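Local coordinates for protein lectin (Pleurotus ostreatus, PDB 6T0Q) that binds galactose-type sugars, probably through two calcium-bearing beta-sandwich modules, with N-acetyl-D-galactosamine held at the second calcium site, at residues 222-227 and 294-299; 230-235 and 266-271; 63-68 and 135-140; 217-222 and 328-333. All blocks are in the same frame, centred on the assembly; numbering follows the deposited sequence.

Contact 1: 222-227 and 294-299; sequences VNQCTK and ITYSDG
Lys227 lies over one face of the Tyr296 ring, a cation-pi contact at the margin of a beta-sandwich, where the loop leaving strand 214-222 of one sheet meets the end of strand 287-296 of the other. Both segments turn here, in type I turns spanning 224-227 and 296-299. The lysine crosses the tyrosine at about a right angle. Its NZ is 4.0 Å from the ring centroid and 28° off the normal, and CE sits 3.7 Å above the plane, toward the rim. A bend at chi3 (82°) folds CE back over the ring, while CB rests on the same ring, 3.6 Å from Tyr296 CD1. The ammonium group donates a hydrogen bond to Ser300 OG, which is also hydrogen-bonded to Asp298 OD1; Asp298 OD2 stays 4.5 Å from Lys227 NZ, near enough for attraction but beyond a salt bridge. On the opposite face of the ring lies Ile294 CG2, so the aromatic group is sandwiched between a cation and a branched aliphatic chain. Ile294 also extends CD1 to meet Val222 tip to tip, 3.9 Å from CG2 of the valine. Gln224 approaches the phenol end instead, with CG 3.3 Å from Tyr296 OH. Next to it in sequence, Cys225 forms the disulfide with Cys225 of the second subunit. The Tyr296 hydroxyl is hydrogen-bonded to Glu302, and a water in the ring plane donates to Tyr296 OH at 2.9 Å while accepting from Gln224 N at 3.1 Å.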
loop_
_atom_site.group_PDB
_atom_site.type_symbol
_atom_site.label_atom_id
_atom_site.label_comp_id
_atom_site.label_asym_id
_atom_site.label_seq_id
_atom_site.Cartn_x
_atom_site.Cartn_y
_atom_site.Cartn_z
ATOM N N VAL A 222 -7.624 -1.951 2.490
ATOM C CA VAL A 222 -6.864 -3.194 2.428
ATOM C C VAL A 222 -5.634 -2.927 1.570
ATOM O O VAL A 222 -5.753 -2.427 0.447
ATOM C CB VAL A 222 -7.707 -4.357 1.868
ATOM C CG1 VAL A 222 -6.882 -5.645 1.831
ATOM C CG2 VAL A 222 -8.968 -4.555 2.735
ATOM N N ASN A 223 -4.455 -3.247 2.104
ATOM C CA ASN A 223 -3.218 -2.915 1.386
ATOM C C ASN A 223 -2.200 -4.014 1.698
ATOM O O ASN A 223 -1.362 -3.890 2.589
ATOM C CB ASN A 223 -2.714 -1.521 1.774
ATOM C CG ASN A 223 -1.343 -1.187 1.195
ATOM O OD1 ASN A 223 -0.544 -0.514 1.850
ATOM N ND2 ASN A 223 -1.071 -1.634 -0.030
ATOM N N GLN A 224 -2.295 -5.122 0.957
ATOM C CA GLN A 224 -1.295 -6.191 1.034
ATOM C C GLN A 224 -0.259 -5.916 -0.052
ATOM O O GLN A 224 -0.382 -6.380 -1.185
ATOM C CB GLN A 224 -1.944 -7.564 0.863
ATOM C CG GLN A 224 -3.106 -7.850 1.812
ATOM C CD GLN A 224 -2.665 -8.106 3.247
ATOM O OE1 GLN A 224 -1.486 -8.322 3.517
ATOM N NE2 GLN A 224 -3.622 -8.090 4.173
ATOM N N CYS A 225 0.781 -5.143 0.290
ATOM C CA CYS A 225 1.707 -4.670 -0.738
ATOM C C CYS A 225 2.554 -5.778 -1.360
ATOM O O CYS A 225 3.235 -5.514 -2.350
ATOM C CB CYS A 225 2.625 -3.566 -0.185
ATOM S SG CYS A 225 3.507 -3.941 1.354
ATOM N N THR A 226 2.519 -7.004 -0.842
ATOM C CA THR A 226 3.268 -8.102 -1.447
ATOM C C THR A 226 2.390 -9.075 -2.237
ATOM O O THR A 226 2.883 -10.119 -2.675
ATOM C CB THR A 226 4.029 -8.876 -0.376
ATOM O OG1 THR A 226 3.088 -9.596 0.429
ATOM C CG2 THR A 226 4.825 -7.916 0.506
ATOM N N LYS A 227 1.108 -8.780 -2.408
ATOM C CA LYS A 227 0.197 -9.627 -3.175
ATOM C C LYS A 227 -0.417 -8.809 -4.305
ATOM O O LYS A 227 -0.175 -7.608 -4.428
ATOM C CB LYS A 227 -0.899 -10.217 -2.271
ATOM C CG LYS A 227 -0.361 -11.027 -1.092
ATOM C CD LYS A 227 -1.473 -11.485 -0.146
ATOM C CE LYS A 227 -2.166 -12.732 -0.660
ATOM N NZ LYS A 227 -3.162 -13.234 0.341
ATOM N N ILE A 294 -12.028 -10.437 -0.988
ATOM C CA ILE A 294 -11.085 -10.015 -2.012
ATOM C C ILE A 294 -10.323 -11.246 -2.486
ATOM O O ILE A 294 -9.854 -12.039 -1.662
ATOM C CB ILE A 294 -10.126 -8.948 -1.457
ATOM C CG1 ILE A 294 -10.902 -7.669 -1.135
ATOM C CG2 ILE A 294 -9.010 -8.675 -2.423
ATOM C CD1 ILE A 294 -10.143 -6.735 -0.214
ATOM N N THR A 295 -10.204 -11.413 -3.801
ATOM C CA THR A 295 -9.426 -12.513 -4.357
ATOM C C THR A 295 -8.041 -12.028 -4.766
ATOM O O THR A 295 -7.868 -10.895 -5.223
ATOM C CB THR A 295 -10.126 -13.141 -5.570
ATOM O OG1 THR A 295 -10.382 -12.133 -6.545
ATOM C CG2 THR A 295 -11.468 -13.780 -5.168
ATOM N N TYR A 296 -7.056 -12.908 -4.609
ATOM C CA TYR A 296 -5.675 -12.626 -4.974
ATOM C C TYR A 296 -5.210 -13.548 -6.095
ATOM O O TYR A 296 -5.723 -14.659 -6.267
ATOM C CB TYR A 296 -4.753 -12.769 -3.762
ATOM C CG TYR A 296 -5.003 -11.675 -2.752
ATOM C CD1 TYR A 296 -4.472 -10.403 -2.942
ATOM C CD2 TYR A 296 -5.792 -11.902 -1.631
ATOM C CE1 TYR A 296 -4.704 -9.386 -2.036
ATOM C CE2 TYR A 296 -6.039 -10.885 -0.703
ATOM C CZ TYR A 296 -5.493 -9.628 -0.919
ATOM O OH TYR A 296 -5.715 -8.610 -0.020
ATOM N N SER A 297 -4.204 -13.077 -6.850
ATOM C CA SER A 297 -3.748 -13.796 -8.037
ATOM C C SER A 297 -3.106 -15.136 -7.707
ATOM O O SER A 297 -2.997 -15.983 -8.598
ATOM C CB SER A 297 -2.747 -12.948 -8.830
ATOM O OG SER A 297 -1.574 -12.755 -8.063
ATOM N N ASP A 298 -2.665 -15.354 -6.467
ATOM C CA ASP A 298 -2.111 -16.649 -6.088
ATOM C C ASP A 298 -3.187 -17.643 -5.659
ATOM O O ASP A 298 -2.859 -18.698 -5.108
ATOM C CB ASP A 298 -1.073 -16.486 -4.967
ATOM C CG ASP A 298 -1.683 -15.936 -3.672
ATOM O OD1 ASP A 298 -2.909 -15.671 -3.636
ATOM O OD2 ASP A 298 -0.932 -15.761 -2.686
ATOM N N GLY A 299 -4.463 -17.331 -5.885
ATOM C CA GLY A 299 -5.542 -18.211 -5.491
ATOM C C GLY A 299 -6.052 -18.015 -4.079
ATOM O O GLY A 299 -7.097 -18.583 -3.736
HETATM O O HOH W 1 -4.553 -6.092 -0.967
#

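Contact 2: 230-235 and 266-271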
loop_
_atom_site.group_PDB
_atom_site.type_symbol
_atom_site.label_atom_id
_atom_site.label_comp_id
_atom_site.label_asym_id
_atom_site.label_seq_id
_atom_site.Cartn_x
_atom_site.Cartn_y
_atom_site.Cartn_z
ATOM N N VAL A 230 -7.392 -8.834 -7.092
ATOM C CA VAL A 230 -8.019 -8.994 -8.401
ATOM C C VAL A 230 -9.463 -8.499 -8.393
ATOM O O VAL A 230 -9.778 -7.485 -9.029
ATOM C CB VAL A 230 -7.937 -10.463 -8.855
ATOM C CG1 VAL A 230 -8.660 -10.647 -10.184
ATOM C CG2 VAL A 230 -6.464 -10.895 -8.984
ATOM N N CYS A 231 -10.353 -9.203 -7.671
ATOM C CA CYS A 231 -11.781 -8.897 -7.640
ATOM C C CYS A 231 -12.229 -8.814 -6.188
ATOM O O CYS A 231 -11.646 -9.460 -5.313
ATOM C CB CYS A 231 -12.653 -9.992 -8.377
ATOM S SG CYS A 231 -12.439 -10.089 -10.228
ATOM N N ALA A 232 -13.272 -8.017 -5.932
ATOM C CA ALA A 232 -13.945 -8.043 -4.640
ATOM C C ALA A 232 -15.435 -8.258 -4.847
ATOM O O ALA A 232 -16.016 -7.809 -5.842
ATOM C CB ALA A 232 -13.731 -6.764 -3.830
ATOM N N THR A 233 -16.031 -8.976 -3.907
ATOM C CA THR A 233 -17.475 -9.103 -3.798
ATOM C C THR A 233 -17.888 -8.459 -2.487
ATOM O O THR A 233 -17.273 -8.724 -1.451
ATOM C CB THR A 233 -17.898 -10.567 -3.840
ATOM O OG1 THR A 233 -17.348 -11.170 -5.021
ATOM C CG2 THR A 233 -19.436 -10.683 -3.873
ATOM N N VAL A 234 -18.904 -7.599 -2.533
ATOM C CA VAL A 234 -19.334 -6.832 -1.364
ATOM C C VAL A 234 -20.802 -7.120 -1.102
ATOM O O VAL A 234 -21.626 -7.049 -2.019
ATOM C CB VAL A 234 -19.117 -5.319 -1.558
ATOM C CG1 VAL A 234 -19.602 -4.544 -0.317
ATOM C CG2 VAL A 234 -17.664 -5.025 -1.858
ATOM N N LEU A 235 -21.125 -7.438 0.147
ATOM C CA LEU A 235 -22.498 -7.570 0.607
ATOM C C LEU A 235 -22.739 -6.502 1.667
ATOM O O LEU A 235 -21.953 -6.398 2.608
ATOM C CB LEU A 235 -22.727 -8.966 1.188
ATOM C CG LEU A 235 -24.109 -9.212 1.776
ATOM C CD1 LEU A 235 -25.138 -9.149 0.669
ATOM C CD2 LEU A 235 -24.129 -10.566 2.488
ATOM N N PRO A 266 -14.751 -5.752 -10.287
ATOM C CA PRO A 266 -13.854 -6.582 -11.102
ATOM C C PRO A 266 -12.522 -5.925 -11.420
ATOM O O PRO A 266 -11.700 -6.542 -12.105
ATOM C CB PRO A 266 -14.673 -6.773 -12.389
ATOM C CG PRO A 266 -15.375 -5.443 -12.539
ATOM C CD PRO A 266 -15.681 -4.963 -11.114
ATOM N N ASN A 267 -12.288 -4.706 -10.943
ATOM C CA ASN A 267 -11.161 -3.894 -11.387
ATOM C C ASN A 267 -10.442 -3.271 -10.196
ATOM O O ASN A 267 -10.124 -2.083 -10.194
ATOM C CB ASN A 267 -11.640 -2.808 -12.345
ATOM C CG ASN A 267 -12.623 -1.849 -11.690
ATOM O OD1 ASN A 267 -13.322 -2.211 -10.741
ATOM N ND2 ASN A 267 -12.673 -0.618 -12.186
ATOM N N LEU A 268 -10.180 -4.073 -9.162
ATOM C CA LEU A 268 -9.428 -3.589 -8.009
ATOM C C LEU A 268 -8.048 -3.083 -8.424
ATOM O O LEU A 268 -7.468 -3.535 -9.414
ATOM C CB LEU A 268 -9.254 -4.701 -6.978
ATOM C CG LEU A 268 -10.482 -5.222 -6.240
ATOM C CD1 LEU A 268 -10.050 -6.339 -5.302
ATOM C CD2 LEU A 268 -11.115 -4.077 -5.464
ATOM N N HIS A 269 -7.529 -2.124 -7.663
ATOM C CA HIS A 269 -6.110 -1.822 -7.729
ATOM C C HIS A 269 -5.336 -3.036 -7.215
ATOM O O HIS A 269 -5.810 -3.742 -6.323
ATOM C CB HIS A 269 -5.784 -0.588 -6.885
ATOM C CG HIS A 269 -4.365 -0.122 -7.004
ATOM N ND1 HIS A 269 -3.359 -0.580 -6.181
ATOM C CD2 HIS A 269 -3.785 0.763 -7.854
ATOM C CE1 HIS A 269 -2.218 0.003 -6.515
ATOM N NE2 HIS A 269 -2.448 0.819 -7.530
ATOM N N PRO A 270 -4.159 -3.322 -7.781
ATOM C CA PRO A 270 -3.461 -4.562 -7.402
ATOM C C PRO A 270 -2.979 -4.605 -5.958
ATOM O O PRO A 270 -2.808 -5.709 -5.425
ATOM C CB PRO A 270 -2.282 -4.625 -8.392
ATOM C CG PRO A 270 -2.169 -3.262 -8.959
ATOM C CD PRO A 270 -3.543 -2.683 -8.956
ATOM N N THR A 271 -2.737 -3.463 -5.301
ATOM C CA THR A 271 -2.168 -3.500 -3.955
ATOM C C THR A 271 -2.889 -2.658 -2.906
ATOM O O THR A 271 -2.712 -2.935 -1.715
ATOM C CB THR A 271 -0.691 -3.073 -3.978
ATOM O OG1 THR A 271 -0.572 -1.752 -4.530
ATOM C CG2 THR A 271 0.140 -4.057 -4.794
HETATM O O HOH W 2 -9.086 -7.006 -11.596
#
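Leu268 supplies most of the apolar contact between the 266-271 loop and strand 229-239. Its CD1 presses against the backbone, 3.4 Å from Cys231 C, and lies 4.0 Å from Ala232 CB. Chi1 (-67°) sets CG anti to the carbonyl carbon and chi2 (179°) carries CD1 on over the strand; the side chain also touches Ile294 of the neighbouring strand. Sulfur contributes a second kind of packing: Cys231 SG comes within 3.9 Å of Pro266 CA while bonded to Cys69, in a disulfide that joins this beta-sandwich to strand 67-76 of the first one. The polar contacts centre on the carbonyl of Val230. Leu268 N donates a weak hydrogen bond to Val230 O, 3.4 Å long and bent to 144°. A water donates to it as well, 2.7 Å from Val230 O, and spends its other hydrogen on Pro266 O. Within the loop, Thr271 N donates to His269 ND1 from 33° out of the imidazole plane, and Phe272 N is a further donor to that nitrogen. Regular strand pairing, still present between Ala232 and Ile265, has thus given way at this point to one weak bond and a water bridge, and aliphatic packing probably carries much of the attachment.

Contact 3: 63-68 and 135-140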
loop_
_atom_site.group_PDB
_atom_site.type_symbol
_atom_site.label_atom_id
_atom_site.label_comp_id
_atom_site.label_asym_id
_atom_site.label_seq_id
_atom_site.Cartn_x
_atom_site.Cartn_y
_atom_site.Cartn_z
ATOM N N CYS A 63 -11.793 -16.549 -27.474
ATOM C CA CYS A 63 -10.838 -15.674 -28.140
ATOM C C CYS A 63 -11.310 -14.228 -28.073
ATOM O O CYS A 63 -12.508 -13.943 -28.145
ATOM C CB CYS A 63 -10.639 -16.110 -29.592
ATOM S SG CYS A 63 -9.753 -17.681 -29.771
ATOM N N GLY A 64 -10.359 -13.315 -27.898
ATOM C CA GLY A 64 -10.644 -11.899 -27.863
ATOM C C GLY A 64 -10.780 -11.291 -26.480
ATOM O O GLY A 64 -10.906 -10.065 -26.377
ATOM N N LYS A 65 -10.763 -12.094 -25.418
ATOM C CA LYS A 65 -10.905 -11.546 -24.074
ATOM C C LYS A 65 -10.144 -12.407 -23.078
ATOM O O LYS A 65 -9.776 -13.552 -23.359
ATOM C CB LYS A 65 -12.374 -11.442 -23.656
ATOM C CG LYS A 65 -13.163 -12.708 -23.891
ATOM C CD LYS A 65 -14.539 -12.586 -23.289
ATOM C CE LYS A 65 -15.635 -12.744 -24.309
ATOM N NZ LYS A 65 -16.905 -13.094 -23.620
ATOM N N CYS A 66 -9.926 -11.833 -21.898
ATOM C CA CYS A 66 -9.191 -12.470 -20.819
ATOM C C CYS A 66 -10.134 -12.753 -19.662
ATOM O O CYS A 66 -10.952 -11.901 -19.299
ATOM C CB CYS A 66 -8.049 -11.579 -20.312
ATOM S SG CYS A 66 -6.663 -11.337 -21.456
ATOM N N SER A 67 -10.003 -13.930 -19.071
ATOM C CA SER A 67 -10.730 -14.218 -17.849
ATOM C C SER A 67 -10.043 -13.522 -16.681
ATOM O O SER A 67 -8.813 -13.380 -16.654
ATOM C CB SER A 67 -10.810 -15.722 -17.612
ATOM O OG SER A 67 -9.561 -16.335 -17.840
ATOM N N VAL A 68 -10.845 -13.062 -15.731
ATOM C CA VAL A 68 -10.365 -12.288 -14.592
ATOM C C VAL A 68 -10.586 -13.035 -13.279
ATOM O O VAL A 68 -9.655 -13.226 -12.496
ATOM C CB VAL A 68 -11.037 -10.898 -14.557
ATOM C CG1 VAL A 68 -10.606 -10.122 -13.303
ATOM C CG2 VAL A 68 -10.713 -10.119 -15.827
ATOM N N PHE A 135 -15.024 -11.796 -17.450
ATOM C CA PHE A 135 -13.971 -11.467 -18.400
ATOM C C PHE A 135 -13.586 -9.989 -18.306
ATOM O O PHE A 135 -14.297 -9.169 -17.722
ATOM C CB PHE A 135 -14.420 -11.816 -19.822
ATOM C CG PHE A 135 -14.721 -13.278 -20.018
ATOM C CD1 PHE A 135 -13.690 -14.205 -20.110
ATOM C CD2 PHE A 135 -16.029 -13.726 -20.113
ATOM C CE1 PHE A 135 -13.957 -15.550 -20.287
ATOM C CE2 PHE A 135 -16.305 -15.078 -20.297
ATOM C CZ PHE A 135 -15.272 -15.986 -20.378
ATOM N N SER A 136 -12.438 -9.657 -18.904
ATOM C CA SER A 136 -11.882 -8.309 -18.792
ATOM C C SER A 136 -12.779 -7.238 -19.408
ATOM O O SER A 136 -12.670 -6.068 -19.026
ATOM C CB SER A 136 -10.501 -8.263 -19.450
ATOM O OG SER A 136 -10.556 -8.798 -20.760
ATOM N N ASP A 137 -13.677 -7.601 -20.323
ATOM C CA ASP A 137 -14.531 -6.621 -20.984
ATOM C C ASP A 137 -15.887 -6.462 -20.312
ATOM O O ASP A 137 -16.760 -5.783 -20.858
ATOM C CB ASP A 137 -14.720 -6.983 -22.467
ATOM C CG ASP A 137 -15.451 -8.312 -22.671
ATOM O OD1 ASP A 137 -15.772 -8.998 -21.675
ATOM O OD2 ASP A 137 -15.700 -8.673 -23.838
ATOM N N GLY A 138 -16.089 -7.053 -19.139
ATOM C CA GLY A 138 -17.362 -6.918 -18.469
ATOM C C GLY A 138 -18.386 -7.979 -18.813
ATOM O O GLY A 138 -19.463 -7.990 -18.209
ATOM N N THR A 139 -18.094 -8.872 -19.750
ATOM C CA THR A 139 -18.999 -9.986 -20.000
ATOM C C THR A 139 -18.691 -11.139 -19.039
ATOM O O THR A 139 -17.715 -11.116 -18.288
ATOM C CB THR A 139 -18.896 -10.453 -21.451
ATOM O OG1 THR A 139 -17.590 -10.986 -21.698
ATOM C CG2 THR A 139 -19.162 -9.285 -22.423
ATOM N N SER A 140 -19.545 -12.160 -19.066
ATOM C CA SER A 140 -19.363 -13.329 -18.216
ATOM C C SER A 140 -19.941 -14.551 -18.918
ATOM O O SER A 140 -20.743 -14.430 -19.847
ATOM C CB SER A 140 -20.025 -13.121 -16.853
ATOM O OG SER A 140 -21.404 -12.871 -17.026
#
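Ser136 and Cys66 meet through their backbones, where the turn after strand 126-135 adjoins the start of strand 67-76. Ser136 N donates to Cys66 O at 2.7 Å, arriving nearly along the C=O axis. In return, Cys66 N gives a weak bond to the serine side chain, 3.3 Å from Ser136 OG. A second network starts from Lys65, whose NZ donates to Thr139 OG1 at 2.9 Å. That hydroxyl donates in turn to the syn lone pair of Asp137 OD1, 2.7 Å from Thr139 OG1. The same Asp137 OD1 also accepts from Thr139 N, 46° above the carboxylate plane, completing an Asx turn. One threonine hydroxyl therefore links the ammonium to the carboxylate, whose OD2 lies 4.6 Å from Lys65 NZ, past salt-bridge range but probably still attractive. On its way, the lysine crosses the Phe135 ring, with CD 3.3 Å above the plane toward the rim and NZ off-centre over it. Its chi3 of 121°, away from a staggered value, places CE on this path. Ser67 OG is satisfied by Gln106 O. Phe135 and Ser67 form an antiparallel, non-hydrogen-bonded pair joining strands 126-135 and 67-76, with strand 140-144 beyond the turn, Cys66 tied to Cys16 by a disulfide, and Val68 packed on Val230 and Cys231 of strand 229-239.

Contact 4: 217-222 and 328-333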
loop_
_atom_site.group_PDB
_atom_site.type_symbol
_atom_site.label_atom_id
_atom_site.label_comp_id
_atom_site.label_asym_id
_atom_site.label_seq_id
_atom_site.Cartn_x
_atom_site.Cartn_y
_atom_site.Cartn_z
ATOM N N ALA A 217 -19.821 8.740 7.904
ATOM C CA ALA A 217 -18.931 8.090 6.952
ATOM C C ALA A 217 -18.082 7.028 7.637
ATOM O O ALA A 217 -17.773 7.125 8.830
ATOM C CB ALA A 217 -18.019 9.102 6.249
ATOM N N PHE A 218 -17.709 6.009 6.854
ATOM C CA PHE A 218 -16.946 4.856 7.315
ATOM C C PHE A 218 -15.932 4.478 6.245
ATOM O O PHE A 218 -16.241 4.531 5.052
ATOM C CB PHE A 218 -17.867 3.660 7.606
ATOM C CG PHE A 218 -18.969 3.981 8.582
ATOM C CD1 PHE A 218 -20.169 4.517 8.142
ATOM C CD2 PHE A 218 -18.789 3.772 9.941
ATOM C CE1 PHE A 218 -21.181 4.831 9.038
ATOM C CE2 PHE A 218 -19.791 4.090 10.849
ATOM C CZ PHE A 218 -20.994 4.614 10.395
ATOM N N ARG A 219 -14.726 4.093 6.672
ATOM C CA ARG A 219 -13.638 3.789 5.751
ATOM C C ARG A 219 -12.891 2.540 6.192
ATOM O O ARG A 219 -12.641 2.344 7.384
ATOM C CB ARG A 219 -12.630 4.946 5.654
ATOM C CG ARG A 219 -13.132 6.173 4.918
ATOM C CD ARG A 219 -12.132 7.326 5.047
ATOM N NE ARG A 219 -10.807 6.976 4.526
ATOM C CZ ARG A 219 -10.436 7.125 3.258
ATOM N NH1 ARG A 219 -11.289 7.617 2.361
ATOM N NH2 ARG A 219 -9.206 6.785 2.888
ATOM N N LYS A 220 -12.511 1.719 5.219
ATOM C CA LYS A 220 -11.651 0.566 5.456
ATOM C C LYS A 220 -10.715 0.403 4.267
ATOM O O LYS A 220 -11.166 0.379 3.118
ATOM C CB LYS A 220 -12.471 -0.713 5.671
ATOM C CG LYS A 220 -11.636 -1.987 5.822
ATOM C CD LYS A 220 -10.932 -2.057 7.179
ATOM C CE LYS A 220 -10.144 -3.359 7.290
ATOM N NZ LYS A 220 -9.401 -3.443 8.565
ATOM N N THR A 221 -9.419 0.298 4.543
ATOM C CA THR A 221 -8.410 0.104 3.511
ATOM C C THR A 221 -7.805 -1.287 3.625
ATOM O O THR A 221 -7.508 -1.755 4.725
ATOM C CB THR A 221 -7.304 1.157 3.631
ATOM O OG1 THR A 221 -7.873 2.448 3.411
ATOM C CG2 THR A 221 -6.192 0.912 2.601
ATOM N N VAL A 222 -7.624 -1.951 2.490
ATOM C CA VAL A 222 -6.864 -3.194 2.428
ATOM C C VAL A 222 -5.634 -2.927 1.570
ATOM O O VAL A 222 -5.753 -2.427 0.447
ATOM C CB VAL A 222 -7.707 -4.357 1.868
ATOM C CG1 VAL A 222 -6.882 -5.645 1.831
ATOM C CG2 VAL A 222 -8.968 -4.555 2.735
ATOM N N PHE A 328 -6.851 11.775 10.127
ATOM C CA PHE A 328 -6.818 12.407 11.438
ATOM C C PHE A 328 -8.223 12.851 11.832
ATOM O O PHE A 328 -8.975 13.392 11.015
ATOM C CB PHE A 328 -5.862 13.605 11.438
ATOM C CG PHE A 328 -5.696 14.245 12.790
ATOM C CD1 PHE A 328 -6.573 15.232 13.222
ATOM C CD2 PHE A 328 -4.671 13.849 13.639
ATOM C CE1 PHE A 328 -6.426 15.818 14.473
ATOM C CE2 PHE A 328 -4.519 14.427 14.893
ATOM C CZ PHE A 328 -5.397 15.413 15.308
ATOM N N GLY A 329 -8.579 12.622 13.092
ATOM C CA GLY A 329 -9.897 12.980 13.570
ATOM C C GLY A 329 -10.987 11.961 13.304
ATOM O O GLY A 329 -12.101 12.129 13.814
ATOM N N TRP A 330 -10.723 10.925 12.510
ATOM C CA TRP A 330 -11.658 9.813 12.394
ATOM C C TRP A 330 -11.489 8.876 13.585
ATOM O O TRP A 330 -10.369 8.610 14.026
ATOM C CB TRP A 330 -11.431 9.040 11.088
ATOM C CG TRP A 330 -11.760 9.797 9.819
ATOM C CD1 TRP A 330 -11.177 10.960 9.371
ATOM C CD2 TRP A 330 -12.719 9.420 8.816
ATOM N NE1 TRP A 330 -11.733 11.333 8.166
ATOM C CE2 TRP A 330 -12.675 10.404 7.802
ATOM C CE3 TRP A 330 -13.616 8.350 8.684
ATOM C CZ2 TRP A 330 -13.493 10.352 6.674
ATOM C CZ3 TRP A 330 -14.431 8.301 7.562
ATOM C CH2 TRP A 330 -14.362 9.298 6.570
ATOM N N GLU A 331 -12.602 8.370 14.104
ATOM C CA GLU A 331 -12.584 7.462 15.242
ATOM C C GLU A 331 -12.719 6.014 14.781
ATOM O O GLU A 331 -13.136 5.728 13.657
ATOM C CB GLU A 331 -13.719 7.800 16.221
ATOM C CG GLU A 331 -15.121 7.675 15.594
ATOM C CD GLU A 331 -16.265 7.929 16.572
ATOM O OE1 GLU A 331 -16.054 7.805 17.798
ATOM O OE2 GLU A 331 -17.383 8.250 16.112
ATOM N N SER A 332 -12.360 5.094 15.673
ATOM C CA SER A 332 -12.728 3.698 15.490
ATOM C C SER A 332 -14.245 3.566 15.446
ATOM O O SER A 332 -14.947 4.124 16.293
ATOM C CB SER A 332 -12.166 2.850 16.631
ATOM O OG SER A 332 -10.763 2.770 16.545
ATOM N N ALA A 333 -14.753 2.836 14.456
ATOM C CA ALA A 333 -16.187 2.572 14.406
ATOM C C ALA A 333 -16.627 1.817 15.655
ATOM O O ALA A 333 -15.877 1.014 16.219
ATOM C CB ALA A 333 -16.544 1.761 13.151
#
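Arg219 stretches its aliphatic part over the benzene half of Trp330, the two side chains crossing at about a right angle. CD sits 3.3 Å above the indole plane, offset toward the rim, and CG follows at 3.6 Å from Trp330 CZ3. This is a CH-pi contact carried by methylene groups. The charged end rises away from the ring, since the bend at chi3 (58°) directs NE out of the line of the preceding carbons and the guanidinium plane stands 69° from the ring. With Arg219 CZ 5.8 Å from the centroid of the six-membered ring, any cation-pi attraction is weak. The guanidinium is instead held by a salt bridge from NE to Glu327 and by the carbonyls of Phe320, Pro322 and Pro323; Phe320 itself lines a bound glycan. Arg219 lies on strand 214-222 of the larger sheet of the second beta-sandwich and Trp330 just ahead of strand 331-338, with strand 311-313 running between the two strands. The contact therefore spans a strand, and Ile313 of that intervening strand touches both Trp330 and Ala217. Ala217 approaches the indole obliquely, with CB 3.7 Å from Trp330 CH2, and the backbone of the next residue lies at the ring edge, Phe218 N being 4.1 Å from Trp330 CZ3. The Phe218 side chain leaves the strand on the other face and packs on Val288 of the facing sheet. Its ring meets Ala333 at the edge, where Phe218 CD2 comes within 4.4 Å of Ala333 CB.

Overall arrangement
Three of the contacts belong to the second beta-sandwich. Contact 4 is buried within its larger sheet, contact 1 lies where a loop from that sheet meets the other, and contact 2 fixes a loop to the strand beside 287-296; these last two are only partly buried. Contacts 1 and 4 share Val222, where strand 214-222 gives way to the loop that carries the intersubunit disulfide. Contacts 1 and 2 touch directly, Asn223 ND2 lying 2.7 Å from Thr271 O. Contact 3, buried in the first sandwich, meets contact 2 through Val68 near the inter-module disulfide. Lysine over an aromatic ring recurs in contacts 1 and 3, arginine methylenes serve in contact 4, and contact 2 relies on leucine and water.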